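Local coordinates for 2-keto-3-deoxy-D-arabinonate dehydratase (Sulfolobus solfataricus, PDB 2Q18), which catalyses the dehydration of 2-dehydro-3-deoxy-D-arabinonate to 2,5-dioxopentanoate, a magnesium- or calcium-dependent step in the oxidation of D-arabinonate to 2-oxoglutarate, at residues 129-135 and 284-290; 208-212 and 257-261. Numbering follows the deposited sequence.

Contact 1: residues 129-135 and 284-290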
loop_
_atom_site.group_PDB
_atom_site.type_symbol
_atom_site.label_atom_id
_atom_site.label_comp_id
_atom_site.label_asym_id
_atom_site.label_seq_id
_atom_site.Cartn_x
_atom_site.Cartn_y
_atom_site.Cartn_z
ATOM N N GLU A 129 29.899 2.083 1.525
ATOM C CA GLU A 129 29.339 3.258 0.866
ATOM C C GLU A 129 30.102 4.489 1.333
ATOM O O GLU A 129 30.770 4.450 2.364
ATOM C CB GLU A 129 27.836 3.378 1.173
ATOM C CG GLU A 129 27.060 2.084 0.873
ATOM C CD GLU A 129 25.586 2.129 1.284
ATOM O OE1 GLU A 129 25.208 2.975 2.128
ATOM O OE2 GLU A 129 24.809 1.297 0.762
ATOM N N ALA A 130 30.004 5.577 0.582
ATOM C CA ALA A 130 30.792 6.771 0.871
ATOM C C ALA A 130 30.169 7.692 1.919
ATOM O O ALA A 130 28.983 8.040 1.831
ATOM C CB ALA A 130 31.064 7.548 -0.417
ATOM N N ILE A 131 30.978 8.075 2.907
ATOM C CA ILE A 131 30.667 9.214 3.771
ATOM C C ILE A 131 31.114 10.487 3.052
ATOM O O ILE A 131 31.845 10.419 2.055
ATOM C CB ILE A 131 31.323 9.107 5.177
ATOM C CG1 ILE A 131 32.847 8.914 5.075
ATOM C CG2 ILE A 131 30.676 7.977 5.984
ATOM C CD1 ILE A 131 33.598 9.053 6.405
ATOM N N ALA A 132 30.675 11.644 3.540
ATOM C CA ALA A 132 30.947 12.891 2.838
ATOM C C ALA A 132 31.598 13.946 3.718
ATOM O O ALA A 132 31.439 13.942 4.943
ATOM C CB ALA A 132 29.670 13.436 2.191
ATOM N N VAL A 133 32.362 14.826 3.071
ATOM C CA VAL A 133 32.921 16.017 3.693
ATOM C C VAL A 133 32.200 17.172 3.030
ATOM O O VAL A 133 32.153 17.245 1.798
ATOM C CB VAL A 133 34.464 16.138 3.459
ATOM C CG1 VAL A 133 35.000 17.466 3.981
ATOM C CG2 VAL A 133 35.205 14.984 4.120
ATOM N N ARG A 134 31.619 18.058 3.838
ATOM C CA ARG A 134 30.919 19.234 3.326
ATOM C C ARG A 134 31.840 20.051 2.416
ATOM O O ARG A 134 33.045 20.142 2.665
ATOM C CB ARG A 134 30.432 20.114 4.486
ATOM C CG ARG A 134 29.292 19.527 5.337
ATOM C CD ARG A 134 28.893 20.491 6.469
ATOM N NE ARG A 134 28.546 21.799 5.919
ATOM C CZ ARG A 134 27.315 22.283 5.812
ATOM N NH1 ARG A 134 26.268 21.598 6.271
ATOM N NH2 ARG A 134 27.136 23.477 5.265
ATOM N N SER A 135 31.260 20.641 1.374
ATOM C CA SER A 135 31.983 21.496 0.438
ATOM C C SER A 135 32.632 22.704 1.116
ATOM O O SER A 135 33.624 23.242 0.616
ATOM C CB SER A 135 31.046 21.977 -0.668
ATOM O OG SER A 135 29.992 22.761 -0.132
ATOM N N THR A 284 34.290 2.776 5.085
ATOM C CA THR A 284 33.654 3.729 4.185
ATOM C C THR A 284 34.674 4.614 3.464
ATOM O O THR A 284 35.494 5.278 4.113
ATOM C CB THR A 284 32.650 4.655 4.928
ATOM O OG1 THR A 284 33.349 5.445 5.894
ATOM C CG2 THR A 284 31.541 3.850 5.629
ATOM N N PRO A 285 34.628 4.631 2.118
ATOM C CA PRO A 285 35.372 5.651 1.373
ATOM C C PRO A 285 34.805 7.045 1.631
ATOM O O PRO A 285 33.680 7.178 2.126
ATOM C CB PRO A 285 35.168 5.253 -0.092
ATOM C CG PRO A 285 33.948 4.388 -0.098
ATOM C CD PRO A 285 33.913 3.695 1.228
ATOM N N VAL A 286 35.588 8.068 1.303
ATOM C CA VAL A 286 35.213 9.450 1.564
ATOM C C VAL A 286 35.047 10.190 0.246
ATOM O O VAL A 286 35.854 10.036 -0.674
ATOM C CB VAL A 286 36.272 10.163 2.448
ATOM C CG1 VAL A 286 35.910 11.625 2.679
ATOM C CG2 VAL A 286 36.438 9.442 3.774
ATOM N N LYS A 287 33.980 10.976 0.157
ATOM C CA LYS A 287 33.752 11.857 -0.972
ATOM C C LYS A 287 33.688 13.302 -0.478
ATOM O O LYS A 287 32.886 13.634 0.400
ATOM C CB LYS A 287 32.462 11.465 -1.708
ATOM C CG LYS A 287 31.990 12.456 -2.769
ATOM C CD LYS A 287 32.846 12.388 -4.034
ATOM C CE LYS A 287 32.531 13.533 -4.989
ATOM N NZ LYS A 287 33.442 13.510 -6.167
ATOM N N LYS A 288 34.550 14.151 -1.030
ATOM C CA LYS A 288 34.489 15.579 -0.759
ATOM C C LYS A 288 33.437 16.214 -1.663
ATOM O O LYS A 288 33.498 16.077 -2.887
ATOM C CB LYS A 288 35.859 16.233 -0.973
ATOM C CG LYS A 288 35.841 17.761 -0.985
ATOM C CD LYS A 288 35.791 18.344 0.419
ATOM C CE LYS A 288 35.797 19.870 0.375
ATOM N NZ LYS A 288 35.996 20.457 1.730
ATOM N N ARG A 289 32.472 16.902 -1.055
ATOM C CA ARG A 289 31.410 17.562 -1.811
ATOM C C ARG A 289 31.941 18.787 -2.554
ATOM O O ARG A 289 32.804 19.503 -2.050
ATOM C CB ARG A 289 30.242 17.960 -0.898
ATOM C CG ARG A 289 29.551 16.800 -0.176
ATOM C CD ARG A 289 28.823 15.855 -1.128
ATOM N NE ARG A 289 27.877 14.993 -0.414
ATOM C CZ ARG A 289 27.557 13.750 -0.772
ATOM N NH1 ARG A 289 26.684 13.060 -0.050
ATOM N NH2 ARG A 289 28.115 13.183 -1.836
ATOM N N ARG A 290 31.412 19.005 -3.755
ATOM C CA ARG A 290 31.810 20.113 -4.619
ATOM C C ARG A 290 30.907 21.328 -4.386
ATOM O O ARG A 290 29.702 21.181 -4.162
ATOM C CB ARG A 290 31.749 19.666 -6.086
ATOM C CG ARG A 290 32.041 20.753 -7.120
ATOM C CD ARG A 290 31.757 20.268 -8.543
ATOM N NE ARG A 290 31.787 21.365 -9.513
ATOM C CZ ARG A 290 32.886 21.814 -10.120
ATOM N NH1 ARG A 290 34.071 21.266 -9.868
ATOM N NH2 ARG A 290 32.801 22.818 -10.985
HETATM O O HOH W 1 27.662 22.111 -2.299
HETATM O O HOH W 2 36.725 23.113 1.353
#
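Four backbone hydrogen bonds join residues 129-135 and 284-290 in parallel register. Ile131 N donates to Pro285 O (3.0 Å) and Ile131 O accepts from Lys287 N (2.9 Å); two residues on, Val133 N donates to Lys287 O (3.0 Å) and Val133 O accepts from Arg289 N (2.9 Å). Ile131 thus bonds to the residues on either side of Val286, its register partner, and Val133 to those on either side of Lys288, the usual parallel pattern; CA-H...O contacts such as Ala132 CA to Lys287 O (3.2 Å) fill in between. Within the chain, the short strand 131-133 is the outermost strand of a five-stranded mixed sheet of the FAH-family fold, beside strand 280-288; Ala132 also has a backbone hydrogen bond with Gly186. Apolar packing lies on the face bearing Ile131, Val133 and Val286: Val133 CG2 meets Val286 CG1 at 3.7 Å, and Ile131 CG1 lies 3.9 Å from Val286 CG2. On the other face, Ala132 CB sits over the Arg289 guanidinium, 3.5 Å from Arg289 NE. Polar links finish the C-terminal end. Lys288 NZ donates to Arg134 O (3.1 Å), one water bridges Ser135 OG and Arg290 O, and Ser135 N is hydrogen-bonded to Asp243 OD2 of a second subunit.

Contact 2: residues 208-212 and 257-261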
loop_
_atom_site.group_PDB
_atom_site.type_symbol
_atom_site.label_atom_id
_atom_site.label_comp_id
_atom_site.label_asym_id
_atom_site.label_seq_id
_atom_site.Cartn_x
_atom_site.Cartn_y
_atom_site.Cartn_z
ATOM N N ILE A 208 37.764 -0.010 20.527
ATOM C CA ILE A 208 37.400 0.739 19.329
ATOM C C ILE A 208 38.686 1.213 18.666
ATOM O O ILE A 208 39.517 1.853 19.314
ATOM C CB ILE A 208 36.492 1.957 19.653
ATOM C CG1 ILE A 208 35.234 1.513 20.416
ATOM C CG2 ILE A 208 36.136 2.730 18.369
ATOM C CD1 ILE A 208 34.327 2.654 20.857
ATOM N N THR A 209 38.856 0.884 17.388
ATOM C CA THR A 209 40.042 1.297 16.639
ATOM C C THR A 209 39.630 2.061 15.392
ATOM O O THR A 209 38.808 1.578 14.610
ATOM C CB THR A 209 40.915 0.084 16.236
ATOM O OG1 THR A 209 41.174 -0.728 17.390
ATOM C CG2 THR A 209 42.242 0.536 15.615
ATOM N N LEU A 210 40.193 3.256 15.226
ATOM C CA LEU A 210 40.015 4.050 14.016
ATOM C C LEU A 210 41.282 4.046 13.158
ATOM O O LEU A 210 42.393 4.221 13.673
ATOM C CB LEU A 210 39.636 5.497 14.362
ATOM C CG LEU A 210 39.687 6.554 13.245
ATOM C CD1 LEU A 210 38.603 6.331 12.192
ATOM C CD2 LEU A 210 39.595 7.965 13.809
ATOM N N LYS A 211 41.094 3.853 11.853
ATOM C CA LYS A 211 42.157 4.016 10.867
ATOM C C LYS A 211 41.660 4.880 9.722
ATOM O O LYS A 211 40.564 4.659 9.192
ATOM C CB LYS A 211 42.617 2.662 10.322
ATOM C CG LYS A 211 43.462 1.855 11.287
ATOM C CD LYS A 211 43.601 0.398 10.856
ATOM C CE LYS A 211 44.488 0.239 9.631
ATOM N NZ LYS A 211 44.740 -1.203 9.322
ATOM N N ILE A 212 42.455 5.882 9.363
ATOM C CA ILE A 212 42.226 6.648 8.149
ATOM C C ILE A 212 43.325 6.267 7.161
ATOM O O ILE A 212 44.513 6.479 7.423
ATOM C CB ILE A 212 42.223 8.169 8.406
ATOM C CG1 ILE A 212 41.178 8.527 9.481
ATOM C CG2 ILE A 212 41.971 8.928 7.097
ATOM C CD1 ILE A 212 41.297 9.942 10.054
ATOM N N ALA A 257 36.129 8.918 21.951
ATOM C CA ALA A 257 37.373 9.280 22.632
ATOM C C ALA A 257 38.576 9.280 21.682
ATOM O O ALA A 257 39.699 9.556 22.107
ATOM C CB ALA A 257 37.628 8.352 23.803
ATOM N N ILE A 258 38.344 8.959 20.408
ATOM C CA ILE A 258 39.409 8.994 19.402
ATOM C C ILE A 258 39.262 10.239 18.534
ATOM O O ILE A 258 38.326 10.359 17.731
ATOM C CB ILE A 258 39.459 7.706 18.535
ATOM C CG1 ILE A 258 39.587 6.467 19.423
ATOM C CG2 ILE A 258 40.628 7.769 17.538
ATOM C CD1 ILE A 258 39.177 5.165 18.754
ATOM N N VAL A 259 40.190 11.174 18.722
ATOM C CA VAL A 259 40.135 12.469 18.063
ATOM C C VAL A 259 41.467 12.756 17.360
ATOM O O VAL A 259 42.439 13.153 18.010
ATOM C CB VAL A 259 39.808 13.614 19.071
ATOM C CG1 VAL A 259 39.656 14.944 18.350
ATOM C CG2 VAL A 259 38.543 13.301 19.876
ATOM N N PRO A 260 41.523 12.536 16.030
ATOM C CA PRO A 260 42.704 12.914 15.247
ATOM C C PRO A 260 43.022 14.406 15.363
ATOM O O PRO A 260 42.160 15.201 15.763
ATOM C CB PRO A 260 42.296 12.565 13.812
ATOM C CG PRO A 260 41.258 11.505 13.961
ATOM C CD PRO A 260 40.495 11.895 15.189
ATOM N N GLY A 261 44.256 14.771 15.017
ATOM C CA GLY A 261 44.717 16.148 15.130
ATOM C C GLY A 261 44.153 17.064 14.065
ATOM O O GLY A 261 43.433 16.621 13.166
#
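No hydrogen bond links strand residues 208-212 to the loop 257-261; the contact, burying 213 Å² in all, is made by apolar side chains. Ile258 is the first loop residue to engage. Its CB points toward the strand, and the side chain fits between those of Ile208 and Leu210: Ile258 CD1 lies 3.9 Å from Ile208 CG2 and in van der Waals contact with Ile208 O (3.4 Å), while Ile258 CG2 lies 3.9 Å from Leu210 CD2. Ile258 N is hydrogen-bonded to the side chain of Thr256, which places the start of this loop next to the substrate site. Val259 then turns away, leaving Pro260 to make the next inward contact. Pro260 CG is 3.9 Å from Leu210 CD2 and 4.2 Å from Ile212 CD1, so Leu210 touches both loop residues. This two-residue spacing matches the strand, where Ile208, Leu210 and Ile212 point toward the loop and Thr209 points away. The loop, between strands 250-253 and 271-276, thus packs on strand 207-214 of the smaller mixed sheet. Pro144 of strand 140-150, in the large mixed sheet, touches Ile208, Leu210 and Ile258, so the apolar cluster joins the two sheets of the FAH-family fold; Phe220 of strand 217-225 packs on Leu210 and Ile258.

In the fold
Contacts 1 and 2 meet the same five-stranded mixed sheet in different ways: contact 1 adds strand 131-133, its outermost strand at one side within the chain, whereas contact 2 lays a loop against strand 207-214. Strand 271-276 runs between strands 280-288 and 207-214, and its Val272 touches side chains of both contacts. Their centres are about 18 Å apart and their nearest atoms about 6 Å; in sequence, contact 2 is nested within the loop closed by contact 1. Contact 2 lies beside the active site and contact 1 somewhat farther off. Between side chains, Ile258 is about 4 Å from substrate-binding Thr256, two residues before it in the chain, and Ile208 about 6 Å from the magnesium ligand Glu145, against about 8 Å from Arg134 to substrate-binding Lys182.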